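Local coordinates for protein hyperpolarization-activated (Ih) channel (Strongylocentrotus purpuratus, PDB 2PTM) that probably forms a hyperpolarization-activated cation channel whose C-terminal region, the part present here, binds cyclic AMP, at residues L94-F99 with R114-Q119; A102-E108 with R153-C159. All coordinates share one frame. Residues are numbered along the deposited sequence.

Contact 1 of 2, residues L94-F99 with R114-Q119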
loop_
_atom_site.group_PDB
_atom_site.type_symbol
_atom_site.label_atom_id
_atom_site.label_comp_id
_atom_site.label_asym_id
_atom_site.label_seq_id
_atom_site.Cartn_x
_atom_site.Cartn_y
_atom_site.Cartn_z
ATOM N N LEU A 94 -11.875 2.669 -14.291
ATOM C CA LEU A 94 -13.063 3.242 -13.652
ATOM C C LEU A 94 -13.346 2.603 -12.287
ATOM O O LEU A 94 -13.103 1.417 -12.096
ATOM C CB LEU A 94 -14.283 3.091 -14.564
ATOM C CG LEU A 94 -14.288 3.883 -15.871
ATOM C CD1 LEU A 94 -15.541 3.548 -16.672
ATOM C CD2 LEU A 94 -14.212 5.378 -15.593
ATOM N N GLU A 95 -13.854 3.390 -11.341
ATOM C CA GLU A 95 -14.271 2.864 -10.040
ATOM C C GLU A 95 -15.774 3.034 -9.862
ATOM O O GLU A 95 -16.299 4.127 -10.028
ATOM C CB GLU A 95 -13.543 3.587 -8.907
ATOM C CG GLU A 95 -12.075 3.211 -8.791
ATOM C CD GLU A 95 -11.877 1.795 -8.277
ATOM O OE1 GLU A 95 -12.756 1.304 -7.540
ATOM O OE2 GLU A 95 -10.846 1.177 -8.609
ATOM N N PHE A 96 -16.468 1.956 -9.521
ATOM C CA PHE A 96 -17.919 2.022 -9.326
ATOM C C PHE A 96 -18.259 2.777 -8.044
ATOM O O PHE A 96 -17.663 2.534 -6.994
ATOM C CB PHE A 96 -18.482 0.607 -9.258
ATOM C CG PHE A 96 -19.974 0.549 -9.143
ATOM C CD1 PHE A 96 -20.779 1.052 -10.149
ATOM C CD2 PHE A 96 -20.574 -0.022 -8.035
ATOM C CE1 PHE A 96 -22.158 0.984 -10.054
ATOM C CE2 PHE A 96 -21.959 -0.098 -7.937
ATOM C CZ PHE A 96 -22.749 0.414 -8.944
ATOM N N GLU A 97 -19.206 3.701 -8.125
ATOM C CA GLU A 97 -19.635 4.454 -6.947
ATOM C C GLU A 97 -21.141 4.562 -6.998
ATOM O O GLU A 97 -21.718 4.634 -8.079
ATOM C CB GLU A 97 -19.015 5.865 -6.920
ATOM C CG GLU A 97 -17.485 5.879 -6.714
ATOM C CD GLU A 97 -16.927 7.269 -6.471
ATOM O OE1 GLU A 97 -17.590 8.075 -5.785
ATOM O OE2 GLU A 97 -15.818 7.555 -6.960
ATOM N N VAL A 98 -21.778 4.566 -5.834
ATOM C CA VAL A 98 -23.219 4.773 -5.768
ATOM C C VAL A 98 -23.467 5.936 -4.832
ATOM O O VAL A 98 -22.825 6.025 -3.777
ATOM C CB VAL A 98 -23.957 3.514 -5.227
ATOM C CG1 VAL A 98 -25.375 3.872 -4.797
ATOM C CG2 VAL A 98 -23.979 2.407 -6.274
ATOM N N PHE A 99 -24.378 6.830 -5.228
ATOM C CA PHE A 99 -24.829 7.930 -4.384
ATOM C C PHE A 99 -26.363 7.921 -4.270
ATOM O O PHE A 99 -27.062 7.299 -5.082
ATOM C CB PHE A 99 -24.344 9.293 -4.927
ATOM C CG PHE A 99 -22.861 9.540 -4.748
ATOM C CD1 PHE A 99 -22.384 10.259 -3.649
ATOM C CD2 PHE A 99 -21.949 9.078 -5.686
ATOM C CE1 PHE A 99 -21.032 10.493 -3.472
ATOM C CE2 PHE A 99 -20.582 9.308 -5.527
ATOM C CZ PHE A 99 -20.121 10.022 -4.412
ATOM N N ARG A 114 -11.234 13.546 -8.802
ATOM C CA ARG A 114 -11.707 12.594 -9.801
ATOM C C ARG A 114 -12.882 13.175 -10.593
ATOM O O ARG A 114 -13.479 14.171 -10.183
ATOM C CB ARG A 114 -12.126 11.273 -9.123
ATOM C CG ARG A 114 -13.337 11.367 -8.172
ATOM C CD ARG A 114 -13.341 10.198 -7.187
ATOM N NE ARG A 114 -14.616 10.018 -6.489
ATOM C CZ ARG A 114 -14.995 10.720 -5.425
ATOM N NH1 ARG A 114 -14.201 11.670 -4.941
ATOM N NH2 ARG A 114 -16.168 10.478 -4.848
ATOM N N MET A 115 -13.201 12.554 -11.729
ATOM C CA MET A 115 -14.396 12.909 -12.494
ATOM C C MET A 115 -15.320 11.700 -12.523
ATOM O O MET A 115 -14.931 10.615 -12.080
ATOM C CB MET A 115 -14.048 13.325 -13.923
ATOM C CG MET A 115 -13.521 12.179 -14.777
ATOM S SD MET A 115 -13.538 12.633 -16.508
ATOM C CE MET A 115 -15.288 12.833 -16.792
ATOM N N PHE A 116 -16.531 11.893 -13.045
ATOM C CA PHE A 116 -17.588 10.882 -12.949
ATOM C C PHE A 116 -18.322 10.669 -14.262
ATOM O O PHE A 116 -18.664 11.636 -14.951
ATOM C CB PHE A 116 -18.629 11.302 -11.911
ATOM C CG PHE A 116 -18.058 11.560 -10.547
ATOM C CD1 PHE A 116 -18.066 10.561 -9.579
ATOM C CD2 PHE A 116 -17.519 12.801 -10.229
ATOM C CE1 PHE A 116 -17.543 10.799 -8.314
ATOM C CE2 PHE A 116 -16.988 13.038 -8.972
ATOM C CZ PHE A 116 -16.997 12.038 -8.013
ATOM N N PHE A 117 -18.588 9.409 -14.588
ATOM C CA PHE A 117 -19.460 9.052 -15.706
ATOM C C PHE A 117 -20.752 8.520 -15.118
ATOM O O PHE A 117 -20.713 7.707 -14.193
ATOM C CB PHE A 117 -18.813 7.965 -16.567
ATOM C CG PHE A 117 -17.592 8.431 -17.298
ATOM C CD1 PHE A 117 -17.694 8.945 -18.582
ATOM C CD2 PHE A 117 -16.346 8.379 -16.695
ATOM C CE1 PHE A 117 -16.573 9.384 -19.257
ATOM C CE2 PHE A 117 -15.212 8.823 -17.366
ATOM C CZ PHE A 117 -15.327 9.324 -18.646
ATOM N N ILE A 118 -21.892 8.963 -15.649
ATOM C CA ILE A 118 -23.181 8.526 -15.124
ATOM C C ILE A 118 -23.654 7.263 -15.837
ATOM O O ILE A 118 -23.927 7.283 -17.041
ATOM C CB ILE A 118 -24.265 9.615 -15.284
ATOM C CG1 ILE A 118 -23.838 10.912 -14.580
ATOM C CG2 ILE A 118 -25.608 9.136 -14.737
ATOM C CD1 ILE A 118 -24.824 12.082 -14.788
ATOM N N GLN A 119 -23.737 6.158 -15.106
ATOM C CA GLN A 119 -24.327 4.960 -15.679
ATOM C C GLN A 119 -25.824 5.143 -15.628
ATOM O O GLN A 119 -26.508 5.118 -16.656
ATOM C CB GLN A 119 -23.954 3.713 -14.897
ATOM C CG GLN A 119 -24.636 2.453 -15.458
ATOM C CD GLN A 119 -24.204 1.217 -14.729
ATOM O OE1 GLN A 119 -24.519 1.034 -13.551
ATOM N NE2 GLN A 119 -23.460 0.363 -15.414
#

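Contact 2 of 2, residues A102-E108 with R153-C159. With CMP (adenosine-3',5'-cyclic-monophosphate), chain C.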
loop_
_atom_site.group_PDB
_atom_site.type_symbol
_atom_site.label_atom_id
_atom_site.label_comp_id
_atom_site.label_asym_id
_atom_site.label_seq_id
_atom_site.Cartn_x
_atom_site.Cartn_y
_atom_site.Cartn_z
ATOM N N ALA A 102 -30.318 13.560 -3.088
ATOM C CA ALA A 102 -29.887 14.743 -2.342
ATOM C C ALA A 102 -28.398 14.763 -1.932
ATOM O O ALA A 102 -27.925 15.751 -1.371
ATOM C CB ALA A 102 -30.819 15.016 -1.134
ATOM N N ASP A 103 -27.655 13.692 -2.212
ATOM C CA ASP A 103 -26.208 13.701 -1.971
ATOM C C ASP A 103 -25.516 14.729 -2.862
ATOM O O ASP A 103 -25.787 14.801 -4.060
ATOM C CB ASP A 103 -25.578 12.340 -2.275
ATOM C CG ASP A 103 -25.756 11.336 -1.160
ATOM O OD1 ASP A 103 -26.285 11.706 -0.085
ATOM O OD2 ASP A 103 -25.354 10.169 -1.370
ATOM N N TYR A 104 -24.604 15.501 -2.284
ATOM C CA TYR A 104 -23.710 16.331 -3.086
ATOM C C TYR A 104 -22.469 15.536 -3.477
ATOM O O TYR A 104 -21.607 15.269 -2.648
ATOM C CB TYR A 104 -23.312 17.603 -2.333
ATOM C CG TYR A 104 -24.396 18.649 -2.310
ATOM C CD1 TYR A 104 -24.486 19.611 -3.308
ATOM C CD2 TYR A 104 -25.334 18.672 -1.294
ATOM C CE1 TYR A 104 -25.484 20.565 -3.287
ATOM C CE2 TYR A 104 -26.327 19.616 -1.262
ATOM C CZ TYR A 104 -26.403 20.558 -2.255
ATOM O OH TYR A 104 -27.412 21.484 -2.201
ATOM N N VAL A 105 -22.390 15.141 -4.741
ATOM C CA VAL A 105 -21.214 14.439 -5.242
ATOM C C VAL A 105 -20.042 15.408 -5.316
ATOM O O VAL A 105 -18.900 15.043 -5.039
ATOM C CB VAL A 105 -21.463 13.867 -6.637
ATOM C CG1 VAL A 105 -20.265 13.017 -7.098
ATOM C CG2 VAL A 105 -22.757 13.055 -6.644
ATOM N N ILE A 106 -20.346 16.648 -5.680
ATOM C CA ILE A 106 -19.334 17.692 -5.857
ATOM C C ILE A 106 -19.828 18.988 -5.256
ATOM O O ILE A 106 -20.991 19.345 -5.431
ATOM C CB ILE A 106 -19.043 17.934 -7.353
ATOM C CG1 ILE A 106 -18.260 16.756 -7.950
ATOM C CG2 ILE A 106 -18.240 19.227 -7.557
ATOM C CD1 ILE A 106 -17.990 16.912 -9.465
ATOM N N GLN A 107 -18.937 19.682 -4.544
ATOM C CA GLN A 107 -19.212 21.003 -3.996
ATOM C C GLN A 107 -18.415 22.071 -4.742
ATOM O O GLN A 107 -17.202 21.949 -4.904
ATOM C CB GLN A 107 -18.827 21.045 -2.510
ATOM C CG GLN A 107 -19.737 20.232 -1.603
ATOM C CD GLN A 107 -21.015 20.963 -1.276
ATOM O OE1 GLN A 107 -21.173 22.133 -1.614
ATOM N NE2 GLN A 107 -21.935 20.280 -0.612
ATOM N N GLU A 108 -19.100 23.119 -5.187
ATOM C CA GLU A 108 -18.446 24.239 -5.851
ATOM C C GLU A 108 -17.348 24.814 -4.969
ATOM O O GLU A 108 -17.532 24.958 -3.763
ATOM C CB GLU A 108 -19.477 25.324 -6.170
ATOM C CG GLU A 108 -18.943 26.519 -6.945
ATOM C CD GLU A 108 -18.394 27.614 -6.052
ATOM O OE1 GLU A 108 -18.843 27.734 -4.888
ATOM O OE2 GLU A 108 -17.513 28.363 -6.523
ATOM N N ARG A 153 -13.549 23.228 -8.404
ATOM C CA ARG A 153 -14.874 22.890 -8.927
ATOM C C ARG A 153 -15.660 24.160 -9.253
ATOM O O ARG A 153 -15.700 25.079 -8.441
ATOM C CB ARG A 153 -15.649 22.070 -7.898
ATOM C CG ARG A 153 -14.972 20.759 -7.458
ATOM C CD ARG A 153 -14.831 19.768 -8.597
ATOM N NE ARG A 153 -14.612 18.408 -8.109
ATOM C CZ ARG A 153 -14.369 17.359 -8.888
ATOM N NH1 ARG A 153 -14.303 17.510 -10.204
ATOM N NH2 ARG A 153 -14.199 16.153 -8.348
ATOM N N VAL A 154 -16.297 24.213 -10.427
ATOM C CA VAL A 154 -16.972 25.446 -10.850
ATOM C C VAL A 154 -18.470 25.460 -10.561
ATOM O O VAL A 154 -19.141 26.470 -10.769
ATOM C CB VAL A 154 -16.714 25.786 -12.338
ATOM C CG1 VAL A 154 -15.222 25.773 -12.621
ATOM C CG2 VAL A 154 -17.460 24.822 -13.263
ATOM N N ALA A 155 -18.980 24.342 -10.057
ATOM C CA ALA A 155 -20.402 24.203 -9.785
ATOM C C ALA A 155 -20.538 23.082 -8.779
ATOM O O ALA A 155 -19.599 22.314 -8.593
ATOM C CB ALA A 155 -21.154 23.850 -11.069
ATOM N N SER A 156 -21.687 22.982 -8.118
ATOM C CA SER A 156 -21.958 21.799 -7.305
ATOM C C SER A 156 -22.761 20.795 -8.125
ATOM O O SER A 156 -23.415 21.164 -9.105
ATOM C CB SER A 156 -22.719 22.173 -6.030
ATOM O OG SER A 156 -22.002 23.135 -5.272
ATOM N N VAL A 157 -22.699 19.521 -7.744
ATOM C CA VAL A 157 -23.479 18.500 -8.427
ATOM C C VAL A 157 -24.230 17.710 -7.371
ATOM O O VAL A 157 -23.614 17.128 -6.475
ATOM C CB VAL A 157 -22.577 17.556 -9.237
ATOM C CG1 VAL A 157 -23.415 16.490 -9.968
ATOM C CG2 VAL A 157 -21.717 18.370 -10.231
ATOM N N LYS A 158 -25.558 17.702 -7.478
ATOM C CA LYS A 158 -26.413 17.101 -6.458
ATOM C C LYS A 158 -27.292 16.039 -7.085
ATOM O O LYS A 158 -27.939 16.288 -8.093
ATOM C CB LYS A 158 -27.296 18.175 -5.814
ATOM C CG LYS A 158 -28.149 17.713 -4.629
ATOM C CD LYS A 158 -28.934 18.902 -4.067
ATOM C CE LYS A 158 -29.651 18.548 -2.754
ATOM N NZ LYS A 158 -30.561 19.643 -2.318
ATOM N N CYS A 159 -27.329 14.856 -6.478
ATOM C CA CYS A 159 -28.155 13.767 -6.990
ATOM C C CYS A 159 -29.651 14.010 -6.785
ATOM O O CYS A 159 -30.088 14.352 -5.684
ATOM C CB CYS A 159 -27.787 12.463 -6.298
ATOM S SG CYS A 159 -26.116 11.937 -6.622
HETATM P P CMP C . -16.051 20.541 -12.204
HETATM O O1P CMP C . -15.851 22.086 -12.121
HETATM O O2P CMP C . -14.872 19.699 -12.078
HETATM O "O5'" CMP C . -17.232 20.326 -11.133
HETATM C "C5'" CMP C . -18.605 20.536 -11.364
HETATM C "C4'" CMP C . -19.069 19.991 -12.708
HETATM O "O4'" CMP C . -20.317 20.480 -13.187
HETATM C "C3'" CMP C . -18.123 20.528 -13.756
HETATM O "O3'" CMP C . -16.757 20.321 -13.646
HETATM C "C2'" CMP C . -18.751 20.173 -15.105
HETATM O "O2'" CMP C . -18.618 18.775 -15.319
HETATM C "C1'" CMP C . -20.239 20.367 -14.652
HETATM N N9 CMP C . -20.815 21.555 -15.212
HETATM C C8 CMP C . -20.586 22.911 -14.868
HETATM N N7 CMP C . -21.347 23.760 -15.579
HETATM C C5 CMP C . -22.093 22.950 -16.442
HETATM C C6 CMP C . -23.062 23.197 -17.457
HETATM N N6 CMP C . -23.461 24.478 -17.744
HETATM N N1 CMP C . -23.592 22.137 -18.138
HETATM C C2 CMP C . -23.194 20.886 -17.815
HETATM N N3 CMP C . -22.300 20.492 -16.883
HETATM C C4 CMP C . -21.784 21.549 -16.211
HETATM O O HOH W 1 -18.052 28.955 -9.217
#

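Contact 1 of 2, residues L94-F99 with R114-Q119
This is a side-chain contact between two strands of one antiparallel sheet in the beta roll of the cyclic nucleotide-binding domain. Strands 95-99 and 114-118 are not neighbours in that sheet. Strand 163-169 runs between them and pairs with both. The axes therefore stay 9.0 Å apart at their closest. The 74° between their directions shows how strongly the sheet twists. No backbone hydrogen bond joins the two segments, and they bury only 247 Å² between them.

The polar link between the segments is a salt bridge between Glu97 and Arg114. The guanidinium meets the carboxylate side-on with two nitrogens. Arg114 NE donates to Glu97 OE2 at 2.8 Å, and Arg114 NH2 donates to Glu97 OE1 at 2.9 Å. Both residues have further partners. Glu97 OE2 is hydrogen-bonded to Ser167 OG on the intervening strand. Arg114 NH2 forms a salt bridge with Glu58 of the second subunit, so the charge network reaches the subunit interface.

Aromatic rings close in beside the ion pair. The Phe99 ring meets Arg114 NH2 with its edge, its CZ lying 4.0 Å from that nitrogen. Phe99 CE2 also packs against Phe116 CE1 at 4.4 Å, and both phenylalanines touch Val105 of strand 104-106. Further along, Leu94 CD2 packs on Phe117 CD2 at 3.8 Å, and Gln119 OE1 is 4.2 Å from Phe96 CE1. That oxygen is hydrogen-bonded to Thr164. Phe116 also presents its ring edge to the carboxylate of Glu97, with Phe116 CE1 3.7 Å from Glu97 OE1.

Contact 2 of 2, residues A102-E108 with R153-C159
Ile106, Arg153 and Lys158 have the most surface buried where these two antiparallel segments pair beside the bound cyclic AMP. Ile106 forms a hydrogen-bonded pair with Val157, and Val157 N donates to Ile106 O at 2.9 Å. Val105 and Ile106 both face Val157, a classic beta bulge. Their nitrogens both make weak hydrogen bonds to Val157 O. Ile106 CG2 packs on Arg153 CD at 3.6 Å, and Ile106 CD1 lies over one face of the guanidinium.

Arg153 belongs to the phosphate-binding part of the pocket. Its NH1 donates to O2P of the nucleotide at 2.9 Å, while its NH2 is held by Arg114 O. Val154 N adds a 2.8 Å hydrogen bond to O1P.

At the far end, Lys158 lies extended across the Tyr104 ring in a CH-pi contact, its CG 4.1 Å from the ring centroid. Cys159 N donates to Asp103 O at 2.9 Å there. Beyond the bulge, at the opposite end of the pairing, Glu108 N donates to Ser156 OG at 2.9 Å.

Strand 104-106 is an outer strand of its sheet within the chain. Strand 156-159 also pairs with strand 123-126, and Val105, Ile106 and Val157 pack on Phe142 of strand 141-142.

Overall arrangement
From the N terminus the segments come in the order 94-99, 102-108, 114-119 and 153-159. Contact 1 closes a loop of 14 residues that contains the first segment of contact 2. Contact 2 closes a longer loop of 44 residues that contains the second segment of contact 1. The two loops therefore cross. Contact 1 spans one sheet of the beta roll, and contact 2 pairs strands of the other. The sheets meet where Phe116 CZ packs on Val105 CG1 at 3.5 Å and Phe99 CB on Cys159 SG at 3.6 Å. The hydrogen bond from Arg153 NH2 to Arg114 O, 2.8 Å, ties contact 1 directly to a nucleotide-binding residue. Both contacts touch the second subunit.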